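Local structure of peptidase M42 (Thaumarchaeota archaeon SCGC AB-539-E09, 5DS0) at residues 9-14 and 163-168; 37-42 and 51-56; 70-75 and 83-88; 200-205 and 345-350; 260-265 and 288-293. The protein probably works as a metal-dependent aminopeptidase of the M42 family, removing residues from the N-termini of peptides, and binds cobalt ions within a twelve-subunit assembly. One frame throughout, in Å; residues are numbered along the deposited sequence.

Contact 1. Residues 9-14 and 163-168; sequences LMKTLM and SPFSVI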
# COMPACT_ATOMS: atom_id res chain seq x y z
N LEU C 9 33.92 31.08 31.89
CA LEU C 9 34.44 30.41 30.72
C LEU C 9 33.39 29.50 30.10
O LEU C 9 33.10 29.60 28.92
CB LEU C 9 35.67 29.60 31.05
CG LEU C 9 36.21 28.73 29.91
CD1 LEU C 9 36.71 29.61 28.79
CD2 LEU C 9 37.31 27.80 30.37
N MSE C 10 32.79 28.65 30.93
CA MSE C 10 31.73 27.76 30.46
C MSE C 10 30.69 28.55 29.73
O MSE C 10 30.38 28.25 28.60
CB MSE C 10 31.12 26.92 31.58
CG MSE C 10 30.46 25.69 30.97
SE MSE C 10 29.49 24.59 32.31
CE MSE C 10 31.11 23.79 33.10
N LYS C 11 30.13 29.57 30.37
CA LYS C 11 29.09 30.40 29.75
C LYS C 11 29.54 30.95 28.41
O LYS C 11 28.83 30.89 27.42
CB LYS C 11 28.72 31.54 30.70
CG LYS C 11 27.62 32.46 30.21
CD LYS C 11 27.24 33.44 31.31
CE LYS C 11 25.81 33.96 31.17
NZ LYS C 11 25.75 34.99 30.10
N THR C 12 30.73 31.51 28.38
CA THR C 12 31.23 32.16 27.20
C THR C 12 31.42 31.20 26.04
O THR C 12 31.11 31.53 24.89
CB THR C 12 32.55 32.87 27.53
OG1 THR C 12 32.27 33.86 28.51
CG2 THR C 12 33.14 33.56 26.32
N LEU C 13 31.94 30.02 26.35
CA LEU C 13 32.08 28.95 25.36
C LEU C 13 30.75 28.51 24.76
O LEU C 13 30.59 28.49 23.54
CB LEU C 13 32.72 27.71 25.99
CG LEU C 13 34.22 27.75 26.28
CD1 LEU C 13 34.60 26.51 27.08
CD2 LEU C 13 35.01 27.83 25.00
N MSE C 14 29.80 28.15 25.61
CA MSE C 14 28.51 27.66 25.13
C MSE C 14 27.74 28.73 24.40
O MSE C 14 26.84 28.41 23.62
CB MSE C 14 27.63 27.15 26.28
CG MSE C 14 28.23 26.03 27.13
SE MSE C 14 29.33 24.74 26.14
CE MSE C 14 30.68 24.40 27.53
N SER C 163 20.89 30.25 21.65
CA SER C 163 20.62 29.47 22.86
C SER C 163 21.44 29.92 24.06
O SER C 163 22.61 29.58 24.19
CB SER C 163 20.92 28.00 22.58
OG SER C 163 20.48 27.19 23.65
N PRO C 164 20.83 30.70 24.95
CA PRO C 164 21.57 31.22 26.10
C PRO C 164 21.96 30.15 27.08
O PRO C 164 21.27 29.14 27.23
CB PRO C 164 20.58 32.17 26.77
CG PRO C 164 19.50 32.41 25.78
CD PRO C 164 19.45 31.20 24.91
N PHE C 165 23.03 30.41 27.80
CA PHE C 165 23.51 29.50 28.81
C PHE C 165 22.96 29.88 30.19
O PHE C 165 22.98 31.05 30.58
CB PHE C 165 25.02 29.54 28.85
CG PHE C 165 25.62 28.63 29.89
CD1 PHE C 165 25.90 27.31 29.57
CD2 PHE C 165 25.88 29.09 31.17
CE1 PHE C 165 26.46 26.47 30.52
CE2 PHE C 165 26.42 28.26 32.12
CZ PHE C 165 26.72 26.95 31.80
N SER C 166 22.48 28.88 30.92
CA SER C 166 22.12 29.06 32.32
C SER C 166 22.33 27.78 33.08
O SER C 166 22.66 26.75 32.50
CB SER C 166 20.68 29.53 32.44
OG SER C 166 19.79 28.46 32.25
N VAL C 167 22.16 27.87 34.39
CA VAL C 167 22.22 26.70 35.25
C VAL C 167 20.89 26.53 35.94
O VAL C 167 20.30 27.51 36.42
CB VAL C 167 23.32 26.83 36.31
CG1 VAL C 167 23.37 25.58 37.18
CG2 VAL C 167 24.67 27.06 35.65
N ILE C 168 20.41 25.30 36.02
CA ILE C 168 19.12 24.99 36.67
C ILE C 168 19.30 23.92 37.74
O ILE C 168 20.42 23.49 38.03
CB ILE C 168 18.07 24.58 35.62
CG1 ILE C 168 18.55 23.39 34.80
CG2 ILE C 168 17.76 25.76 34.71
CD1 ILE C 168 17.47 22.76 33.95
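F165 reaches from the loop before strand 166-168 to the flank of helix 2-15, its CG anti to the backbone N (chi1 180°) so that the phenyl stands straight out from the chain. The CH-pi part comes from K11, whose CA lies over one ring face, 4.1 Å from the centroid of the F165 ring and displaced toward its rim. Lysine suits this exposed margin because its CB and CG continue the apolar cover along CD2, while NZ can turn to a long, weak ion pair with E15. The Met-aromatic part belongs to M10, a selenomethionine: its SE approaches F165 CZ obliquely at 3.7 Å. Plain apolar packing is added by M14, also selenomethionine, which runs alongside the ring with CG 3.6 Å from F165 CD1. Both flexible side chains also pack on helix 179-197, so the ring joins a larger buried cluster. An alanine in place of F165 would probably disturb the packing of helix 2-15 on this loop, since the ring that touches K11, M10 and M14 would be gone. No hydrogen bond runs between 9-14 and 163-168; the joint rests on dispersion, and a directional bond goes to a residue just beyond the helical segment, F165 N donating to E15 OE2.

Contact 2. Residues 37-42 and 51-56; sequences YADEVV and FIAKGN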
# COMPACT_ATOMS: atom_id res chain seq x y z
N TYR C 37 48.49 29.65 31.54
CA TYR C 37 48.63 28.26 32.01
C TYR C 37 49.38 27.30 31.08
O TYR C 37 49.87 26.26 31.53
CB TYR C 37 47.25 27.67 32.33
CG TYR C 37 46.45 28.51 33.30
CD1 TYR C 37 46.87 28.69 34.61
CD2 TYR C 37 45.27 29.14 32.89
CE1 TYR C 37 46.14 29.46 35.49
CE2 TYR C 37 44.53 29.91 33.77
CZ TYR C 37 44.97 30.07 35.07
OH TYR C 37 44.23 30.84 35.93
N ALA C 38 49.44 27.59 29.79
CA ALA C 38 50.11 26.70 28.85
C ALA C 38 51.55 27.13 28.65
O ALA C 38 51.84 28.31 28.55
CB ALA C 38 49.38 26.69 27.52
N ASP C 39 52.44 26.15 28.55
CA ASP C 39 53.85 26.43 28.33
C ASP C 39 54.12 26.80 26.87
O ASP C 39 55.09 27.47 26.58
CB ASP C 39 54.70 25.23 28.77
CG ASP C 39 54.50 24.87 30.25
OD1 ASP C 39 54.43 25.80 31.09
OD2 ASP C 39 54.41 23.66 30.59
N GLU C 40 53.25 26.38 25.97
CA GLU C 40 53.41 26.66 24.54
C GLU C 40 52.08 26.40 23.83
O GLU C 40 51.23 25.67 24.35
CB GLU C 40 54.52 25.78 23.96
CG GLU C 40 54.98 26.15 22.55
CD GLU C 40 55.94 25.11 21.95
OE1 GLU C 40 56.72 24.49 22.72
OE2 GLU C 40 55.92 24.93 20.71
N VAL C 41 51.89 27.01 22.67
CA VAL C 41 50.66 26.84 21.88
C VAL C 41 50.99 26.51 20.42
O VAL C 41 51.65 27.28 19.75
CB VAL C 41 49.81 28.13 21.90
CG1 VAL C 41 48.51 27.92 21.13
CG2 VAL C 41 49.52 28.57 23.33
N VAL C 42 50.51 25.38 19.93
CA VAL C 42 50.70 25.02 18.53
C VAL C 42 49.34 24.92 17.86
O VAL C 42 48.33 24.65 18.52
CB VAL C 42 51.48 23.69 18.34
CG1 VAL C 42 52.85 23.78 18.99
CG2 VAL C 42 50.72 22.49 18.88
N PHE C 51 47.28 23.25 23.32
CA PHE C 51 48.01 23.81 24.44
C PHE C 51 48.90 22.75 25.05
O PHE C 51 48.42 21.67 25.41
CB PHE C 51 47.03 24.29 25.49
CG PHE C 51 46.01 25.24 24.95
CD1 PHE C 51 46.37 26.55 24.67
CD2 PHE C 51 44.72 24.82 24.69
CE1 PHE C 51 45.44 27.44 24.16
CE2 PHE C 51 43.79 25.71 24.19
CZ PHE C 51 44.14 27.02 23.92
N ILE C 52 50.18 23.08 25.20
CA ILE C 52 51.17 22.12 25.70
C ILE C 52 51.55 22.43 27.14
O ILE C 52 51.91 23.56 27.47
CB ILE C 52 52.43 22.13 24.83
CG1 ILE C 52 52.04 21.89 23.36
CG2 ILE C 52 53.40 21.06 25.30
CD1 ILE C 52 53.18 22.07 22.37
N ALA C 53 51.45 21.42 27.99
CA ALA C 53 51.99 21.47 29.35
C ALA C 53 53.19 20.54 29.39
O ALA C 53 53.03 19.32 29.29
CB ALA C 53 50.93 21.05 30.36
N LYS C 54 54.39 21.12 29.52
CA LYS C 54 55.64 20.39 29.38
C LYS C 54 55.96 19.49 30.56
O LYS C 54 55.53 19.72 31.69
CB LYS C 54 56.81 21.33 29.12
CG LYS C 54 56.81 21.96 27.73
CD LYS C 54 58.18 22.56 27.37
CE LYS C 54 58.15 23.57 26.22
NZ LYS C 54 57.27 23.18 25.07
N GLY C 55 56.68 18.44 30.25
CA GLY C 55 57.22 17.49 31.22
C GLY C 55 58.23 16.69 30.43
O GLY C 55 59.01 17.26 29.66
N ASN C 56 58.21 15.37 30.56
CA ASN C 56 59.15 14.55 29.82
C ASN C 56 58.79 14.55 28.34
O ASN C 56 57.63 14.42 27.99
CB ASN C 56 59.15 13.12 30.36
CG ASN C 56 59.36 13.07 31.86
OD1 ASN C 56 59.27 14.09 32.55
ND2 ASN C 56 59.62 11.89 32.37
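I52 O is gripped by two successive backbone N-H groups of 37-42, D39 at the loop end and E40 at the start of the strand: D39 N donates at 2.9 Å, nearly along the C=O axis, and E40 N adds a weak bond of 3.5 Å. Two successive residues facing one partner make a classic beta bulge, at the end of the hairpin formed by strands 40-43 and 49-53. E40 and I52 are an antiparallel hydrogen-bonded pair, and the return bond from I52 N to E40 O is almost straight (2.9 Å, 172°). The bulge leaves D39 well placed to use its carboxylate: OD2 accepts from K54 N at 2.8 Å through its anti lone pair, as a short acidic side chain can. Glutamate, one carbon longer and extended, carries its carboxylate to the lysine tip instead, and E40 OE1 forms a salt bridge with K54 NZ at 2.7 Å, again on the anti lone pair. V42 CG1 meets I52 CD1 crosswise at 3.8 Å, and the isoleucine also packs on T205 and Y207 of strand 205-211. F51 occupies the other face from I52, where V41 CG2 comes within 4.0 Å of its CD1 and A38 CB lies beside its CB; F51 is buried against C30 and M34 of helix 24-34. Charged groups thus tie the exposed end of the hairpin, whereas branched and aromatic residues anchor its inner strand to the sheet and helix behind.

Contact 3. Residues 70-75 and 83-88; sequences VGFIVS and LTFNTL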
# COMPACT_ATOMS: atom_id res chain seq x y z
N VAL C 70 27.35 21.88 15.81
CA VAL C 70 26.47 21.75 14.67
C VAL C 70 25.87 23.11 14.39
O VAL C 70 25.63 23.89 15.30
CB VAL C 70 25.39 20.68 14.89
CG1 VAL C 70 26.05 19.31 15.02
CG2 VAL C 70 24.53 20.99 16.10
N GLY C 71 25.65 23.38 13.11
CA GLY C 71 25.14 24.66 12.66
C GLY C 71 24.57 24.59 11.26
O GLY C 71 24.13 23.55 10.81
N PHE C 72 24.54 25.74 10.59
CA PHE C 72 24.03 25.81 9.21
C PHE C 72 24.85 26.83 8.43
O PHE C 72 25.68 27.55 8.99
CB PHE C 72 22.55 26.20 9.18
CG PHE C 72 21.74 25.62 10.29
CD1 PHE C 72 21.65 26.26 11.51
CD2 PHE C 72 21.08 24.41 10.13
CE1 PHE C 72 20.92 25.71 12.55
CE2 PHE C 72 20.35 23.86 11.17
CZ PHE C 72 20.26 24.52 12.38
N ILE C 73 24.58 26.90 7.14
CA ILE C 73 25.26 27.83 6.28
C ILE C 73 24.26 28.31 5.24
O ILE C 73 23.44 27.54 4.75
CB ILE C 73 26.48 27.15 5.63
CG1 ILE C 73 27.32 28.16 4.85
CG2 ILE C 73 26.07 26.00 4.71
CD1 ILE C 73 28.71 27.66 4.53
N VAL C 74 24.35 29.59 4.87
CA VAL C 74 23.41 30.18 3.93
C VAL C 74 23.68 29.64 2.52
O VAL C 74 24.80 29.72 2.01
CB VAL C 74 23.51 31.72 3.90
CG1 VAL C 74 22.55 32.31 2.89
CG2 VAL C 74 23.22 32.30 5.26
N SER C 75 22.64 29.08 1.90
CA SER C 75 22.77 28.50 0.56
C SER C 75 22.15 29.37 -0.54
O SER C 75 22.46 29.19 -1.70
CB SER C 75 22.19 27.08 0.52
OG SER C 75 20.78 27.07 0.64
N LEU C 83 16.07 33.00 3.54
CA LEU C 83 17.32 32.33 3.28
C LEU C 83 17.06 30.84 3.20
O LEU C 83 16.31 30.33 4.00
CB LEU C 83 18.30 32.59 4.41
CG LEU C 83 18.38 34.05 4.89
CD1 LEU C 83 19.39 34.19 6.01
CD2 LEU C 83 18.72 35.01 3.77
N THR C 84 17.69 30.16 2.26
CA THR C 84 17.78 28.70 2.31
C THR C 84 19.11 28.38 2.97
O THR C 84 20.01 29.22 3.01
CB THR C 84 17.74 28.06 0.92
OG1 THR C 84 18.82 28.58 0.12
CG2 THR C 84 16.42 28.38 0.24
N PHE C 85 19.25 27.17 3.49
CA PHE C 85 20.47 26.81 4.19
C PHE C 85 20.83 25.34 3.99
O PHE C 85 19.96 24.53 3.77
CB PHE C 85 20.31 27.09 5.69
CG PHE C 85 19.20 26.33 6.34
CD1 PHE C 85 19.40 25.05 6.83
CD2 PHE C 85 17.95 26.88 6.45
CE1 PHE C 85 18.37 24.33 7.41
CE2 PHE C 85 16.91 26.18 7.04
CZ PHE C 85 17.12 24.90 7.52
N ASN C 86 22.11 25.03 4.12
CA ASN C 86 22.53 23.65 4.29
C ASN C 86 22.94 23.44 5.72
O ASN C 86 23.33 24.38 6.42
CB ASN C 86 23.68 23.33 3.36
CG ASN C 86 23.20 23.03 1.95
OD1 ASN C 86 22.38 22.15 1.76
ND2 ASN C 86 23.70 23.77 0.97
N THR C 87 22.86 22.20 6.17
CA THR C 87 23.26 21.86 7.53
C THR C 87 24.75 21.65 7.60
O THR C 87 25.38 21.24 6.62
CB THR C 87 22.60 20.56 8.00
OG1 THR C 87 23.03 19.48 7.18
CG2 THR C 87 21.08 20.66 7.93
N LEU C 88 25.33 21.97 8.75
CA LEU C 88 26.73 21.71 9.05
C LEU C 88 26.75 20.76 10.21
O LEU C 88 26.61 21.17 11.36
CB LEU C 88 27.46 22.99 9.43
CG LEU C 88 27.56 24.03 8.33
CD1 LEU C 88 28.28 25.29 8.82
CD2 LEU C 88 28.29 23.47 7.11
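The F72 and F85 rings lie side by side on one flank of the hairpin, centroids 5.3 Å apart and planes at 73°, an oblique pair that is neither stacked nor T-shaped. Their nearest carbons are F72 CD2 and F85 CD1. At the edge of the F72 ring, near its plane, is the carbonyl oxygen of N86, while a true stack on this ring is supplied by W91. F85 can turn beside it because its CG takes the crowded position between backbone N and carbonyl carbon (chi1 60°). Both rings point among other barrel residues, F72 meeting V101 and I159, F85 meeting I138, which suits large apolar groups.

Strands 71-77 and 82-88 form an antiparallel hairpin of a closed six-stranded barrel. G71 with L88 and I73 with N86 are hydrogen-bonded pairs, F72 with T87 a non-hydrogen-bonded one. G71 N reaches L88 O at 3.0 Å, and I73 N reaches N86 O at 2.9 Å. Having no side chain, G71 leaves its flank to L88, whose CD1 lies 3.4 Å from F72 O and 4.1 Å from I73 CB. S75 N donates to T84 O at 2.9 Å, and the hydroxyls S75 OG and T84 OG1 are hydrogen-bonded too, the second also bonding S76 OG. N86 turns its amide outward, ND2 donating to Q294 OE1 of the third subunit. At the end away from S75 and T84, V70 packs on the cobalt ligands E215 and H325. The aromatic rings thus pack among barrel residues, while the face of N86, I73 and L88 combines an amide hydrogen bond with apolar packing against the third subunit.

Contact 4. Residues 200-205 and 345-350; sequences IEHPNT and ELIKRL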
# COMPACT_ATOMS: atom_id res chain seq x y z
N ILE C 200 50.93 20.02 40.16
CA ILE C 200 50.84 18.57 40.05
C ILE C 200 51.81 18.08 38.98
O ILE C 200 51.74 18.50 37.82
CB ILE C 200 49.40 18.11 39.73
CG1 ILE C 200 48.46 18.54 40.86
CG2 ILE C 200 49.34 16.60 39.55
CD1 ILE C 200 46.98 18.43 40.52
N GLU C 201 52.70 17.18 39.36
CA GLU C 201 53.72 16.69 38.43
C GLU C 201 53.18 15.56 37.59
O GLU C 201 52.34 14.80 38.06
CB GLU C 201 54.97 16.25 39.20
CG GLU C 201 55.77 17.41 39.74
CD GLU C 201 56.79 16.99 40.77
OE1 GLU C 201 57.25 17.87 41.53
OE2 GLU C 201 57.13 15.78 40.84
N HIS C 202 53.66 15.46 36.36
CA HIS C 202 53.23 14.43 35.44
C HIS C 202 54.38 13.97 34.56
O HIS C 202 55.02 14.78 33.90
CB HIS C 202 52.06 14.92 34.58
CG HIS C 202 52.29 16.24 33.93
ND1 HIS C 202 52.90 16.37 32.71
CD2 HIS C 202 51.99 17.50 34.34
CE1 HIS C 202 52.98 17.65 32.39
NE2 HIS C 202 52.43 18.36 33.36
N PRO C 203 54.64 12.66 34.52
CA PRO C 203 55.82 12.09 33.84
C PRO C 203 55.67 12.03 32.32
O PRO C 203 55.88 10.98 31.70
CB PRO C 203 55.89 10.68 34.42
CG PRO C 203 54.46 10.33 34.66
CD PRO C 203 53.78 11.60 35.08
N ASN C 204 55.35 13.17 31.72
CA ASN C 204 54.94 13.21 30.32
C ASN C 204 54.67 14.63 29.88
O ASN C 204 54.61 15.56 30.68
CB ASN C 204 53.67 12.38 30.12
CG ASN C 204 52.56 12.74 31.10
OD1 ASN C 204 52.27 13.92 31.31
ND2 ASN C 204 51.94 11.73 31.72
N THR C 205 54.48 14.79 28.57
CA THR C 205 54.09 16.07 27.99
C THR C 205 52.64 15.94 27.53
O THR C 205 52.27 14.99 26.86
CB THR C 205 55.02 16.45 26.82
OG1 THR C 205 56.35 16.66 27.31
CG2 THR C 205 54.54 17.72 26.15
N GLU C 345 44.10 12.30 37.26
CA GLU C 345 44.63 11.06 37.81
C GLU C 345 45.29 10.21 36.73
O GLU C 345 46.29 9.56 36.98
CB GLU C 345 43.54 10.24 38.49
CG GLU C 345 42.89 10.89 39.70
CD GLU C 345 43.89 11.47 40.67
OE1 GLU C 345 44.71 10.71 41.24
OE2 GLU C 345 43.84 12.69 40.89
N LEU C 346 44.70 10.18 35.55
CA LEU C 346 45.25 9.40 34.45
C LEU C 346 46.60 9.96 34.05
O LEU C 346 47.58 9.23 33.97
CB LEU C 346 44.33 9.41 33.25
CG LEU C 346 42.98 8.73 33.44
CD1 LEU C 346 42.10 9.00 32.24
CD2 LEU C 346 43.14 7.23 33.64
N ILE C 347 46.63 11.26 33.82
CA ILE C 347 47.86 11.92 33.40
C ILE C 347 48.99 11.74 34.42
O ILE C 347 50.14 11.55 34.03
CB ILE C 347 47.59 13.42 33.13
CG1 ILE C 347 46.74 13.56 31.87
CG2 ILE C 347 48.88 14.21 32.96
CD1 ILE C 347 46.05 14.89 31.77
N LYS C 348 48.67 11.83 35.70
CA LYS C 348 49.65 11.58 36.75
C LYS C 348 50.36 10.25 36.57
O LYS C 348 51.57 10.16 36.78
CB LYS C 348 48.99 11.62 38.13
CG LYS C 348 48.85 13.03 38.69
CD LYS C 348 47.99 13.14 39.95
CE LYS C 348 48.66 12.52 41.15
NZ LYS C 348 47.65 12.21 42.19
N ARG C 349 49.62 9.22 36.14
CA ARG C 349 50.14 7.85 36.09
C ARG C 349 50.60 7.36 34.72
O ARG C 349 51.08 6.23 34.58
CB ARG C 349 49.08 6.89 36.62
CG ARG C 349 48.81 7.02 38.11
CD ARG C 349 47.53 6.28 38.49
NE ARG C 349 47.19 6.42 39.90
CZ ARG C 349 46.74 7.53 40.48
NH1 ARG C 349 46.54 8.65 39.78
NH2 ARG C 349 46.48 7.52 41.78
N LEU C 350 50.45 8.18 33.69
CA LEU C 350 50.82 7.76 32.33
C LEU C 350 52.29 8.03 32.03
O LEU C 350 52.62 8.95 31.28
CB LEU C 350 49.92 8.43 31.28
CG LEU C 350 48.49 7.89 31.14
CD1 LEU C 350 47.65 8.83 30.30
CD2 LEU C 350 48.47 6.50 30.52
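N204 begins with CB 3.8 Å from L350 O, and its CG takes the crowded position between backbone N and carbonyl carbon (chi1 51°), which swings the amide toward helix 333-349. OD1 lies beside I347 CG2 and accepts a hydrogen bond from H202 ND1 at 2.9 Å, so the amide is held from its own loop as well. At the tip ND2 has two acceptors, both within the amide plane. It donates to I347 O at 2.9 Å, on a lone pair of that carbonyl, and to L350 O, also at 2.9 Å, where the bond is nearly straight (175°) but arrives above the carbonyl plane. An asparagine is apt here: its amide offers two N-H groups to two backbone oxygens and an oxygen to the imidazole.

The bend that presents it is an inverse gamma turn centred on P203, closed by N204 N donating to H202 O at 2.7 Å. It lies in the link from helix 179-197 to strand 205-211, beside the last turn of helix 333-349. Proline fits the centre because the turn needs no N-H there, and its CD rests near K348 O. H202 ND1 bonds N204 O as well, in the ring plane, while H202 CB packs on I347 CG2 at 3.6 Å. M195 of helix 179-197 touches both H202 and I347. Farther along, I200 CG2 crosses the K348 stem at about a right angle, 3.7 Å from its CG. The lysine ammonium makes a weak salt bridge to E345, whose carboxylate and carbonyl oxygens are both bonded by R349 NH1.

Contact 5. Residues 260-265 and 288-293; sequences PGLVTY and IPLQLS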
# COMPACT_ATOMS: atom_id res chain seq x y z
N PRO C 260 31.15 10.31 34.70
CA PRO C 260 31.61 10.28 33.32
C PRO C 260 31.54 8.88 32.75
O PRO C 260 31.49 7.90 33.49
CB PRO C 260 33.07 10.72 33.42
CG PRO C 260 33.46 10.47 34.83
CD PRO C 260 32.22 10.75 35.62
N GLY C 261 31.52 8.81 31.43
CA GLY C 261 31.44 7.54 30.73
C GLY C 261 32.77 7.15 30.16
O GLY C 261 33.66 7.97 29.97
N LEU C 262 32.91 5.86 29.89
CA LEU C 262 34.06 5.33 29.17
C LEU C 262 33.52 4.50 28.03
O LEU C 262 32.75 3.57 28.22
CB LEU C 262 34.90 4.46 30.08
CG LEU C 262 36.09 3.82 29.39
CD1 LEU C 262 37.13 4.88 29.08
CD2 LEU C 262 36.70 2.75 30.27
N VAL C 263 33.94 4.84 26.83
CA VAL C 263 33.40 4.20 25.65
C VAL C 263 34.19 2.93 25.39
O VAL C 263 35.39 2.99 25.11
CB VAL C 263 33.47 5.12 24.43
CG1 VAL C 263 32.93 4.42 23.20
CG2 VAL C 263 32.70 6.39 24.68
N THR C 264 33.48 1.81 25.40
CA THR C 264 34.06 0.50 25.18
C THR C 264 34.01 0.05 23.72
O THR C 264 34.64 -0.94 23.35
CB THR C 264 33.30 -0.56 25.99
OG1 THR C 264 31.92 -0.55 25.61
CG2 THR C 264 33.41 -0.25 27.47
N TYR C 265 33.20 0.74 22.91
CA TYR C 265 33.09 0.46 21.48
C TYR C 265 32.31 1.57 20.80
O TYR C 265 31.31 2.03 21.31
CB TYR C 265 32.40 -0.88 21.19
CG TYR C 265 32.02 -1.00 19.74
CD1 TYR C 265 33.00 -1.25 18.79
CD2 TYR C 265 30.71 -0.83 19.31
CE1 TYR C 265 32.67 -1.34 17.44
CE2 TYR C 265 30.38 -0.91 17.95
CZ TYR C 265 31.37 -1.17 17.03
OH TYR C 265 31.09 -1.26 15.70
N ILE C 288 36.15 7.51 41.63
CA ILE C 288 35.39 8.33 40.70
C ILE C 288 34.41 7.44 39.97
O ILE C 288 34.82 6.49 39.29
CB ILE C 288 36.33 9.01 39.70
CG1 ILE C 288 37.23 9.99 40.44
CG2 ILE C 288 35.53 9.73 38.63
CD1 ILE C 288 38.43 10.47 39.64
N PRO C 289 33.10 7.72 40.09
CA PRO C 289 32.11 6.89 39.40
C PRO C 289 32.32 6.94 37.88
O PRO C 289 32.63 8.01 37.33
CB PRO C 289 30.78 7.53 39.79
CG PRO C 289 31.12 8.96 40.08
CD PRO C 289 32.49 8.93 40.68
N LEU C 290 32.17 5.80 37.22
CA LEU C 290 32.49 5.69 35.81
C LEU C 290 31.51 4.76 35.12
O LEU C 290 31.37 3.61 35.53
CB LEU C 290 33.91 5.17 35.67
CG LEU C 290 34.45 5.10 34.25
CD1 LEU C 290 34.67 6.50 33.68
CD2 LEU C 290 35.74 4.31 34.21
N GLN C 291 30.83 5.23 34.09
CA GLN C 291 29.80 4.43 33.42
C GLN C 291 30.32 3.81 32.12
O GLN C 291 30.75 4.52 31.24
CB GLN C 291 28.57 5.28 33.10
CG GLN C 291 28.02 6.08 34.26
CD GLN C 291 26.75 6.82 33.91
OE1 GLN C 291 25.71 6.20 33.69
NE2 GLN C 291 26.83 8.14 33.81
N LEU C 292 30.28 2.49 32.02
CA LEU C 292 30.67 1.85 30.78
C LEU C 292 29.64 2.13 29.72
O LEU C 292 28.45 1.94 29.95
CB LEU C 292 30.83 0.35 30.98
CG LEU C 292 31.97 -0.07 31.90
CD1 LEU C 292 32.11 -1.58 31.89
CD2 LEU C 292 33.29 0.58 31.50
N SER C 293 30.10 2.59 28.57
CA SER C 293 29.23 3.07 27.50
C SER C 293 29.60 2.48 26.15
O SER C 293 30.71 1.99 25.96
CB SER C 293 29.34 4.59 27.42
OG SER C 293 28.82 5.09 26.20
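Strands 261-263 and 291-293 run parallel with a 31° twist between them, pairing G261 with Q291, L262 with L292 and V263 with S293 through alternating bonds such as Q291 N to P260 O at 2.8 Å. Helix 273-285 links them, so this is a beta-alpha-beta unit. S293 O accepts twice from T264, from N at 2.8 Å and from OG1 at the same length, where the strand turns its corner. The hydroxyl gets there by taking the crowded position between backbone N and carbonyl carbon (chi1 58°), and it also bonds Q294 NE2. That leaves CG2 to meet L292 CD2 crosswise at 4.1 Å. An alanine in place of T264 would probably loosen the corner, because both the hydroxyl grip on S293 O and this methyl contact would be lost. L262 packs its CB on L290 CD1 at 4.1 Å. G261, without a side chain, lets the strands pair closely, its CA 3.1 Å from Q291 O. Backbone bonds thus set the register; L262 and L290 pack toward helix 273-285, as suits leucine, and L292 meets V155 of the fourth subunit, while on the side of Q291 and S293 the polar tips find hydrogen-bonding partners, S293 OG with D239 and Q291 NE2 with G259 and K255.

How the contacts relate
Contacts 1, 3 and 5 are mostly buried, whereas contacts 2 and 4 lie nearer the surface, on the far side of the chain's centre from contact 3. Contacts 1, 2 and 5 all reach the large mixed sheet, but by different means: ring packing in 1, an antiparallel hairpin with charged groups in 2, parallel backbone bonding in 5. Contact 3 belongs instead to the separate barrel. Contacts 2 and 4 meet directly, with T205 OG1 probably hydrogen-bonded to N56 O, and both use salt bridges at their margins. Contacts 3 and 5 are far apart within a chain, yet both lie at subunit interfaces, where L88 of one subunit packs on Y265 of another.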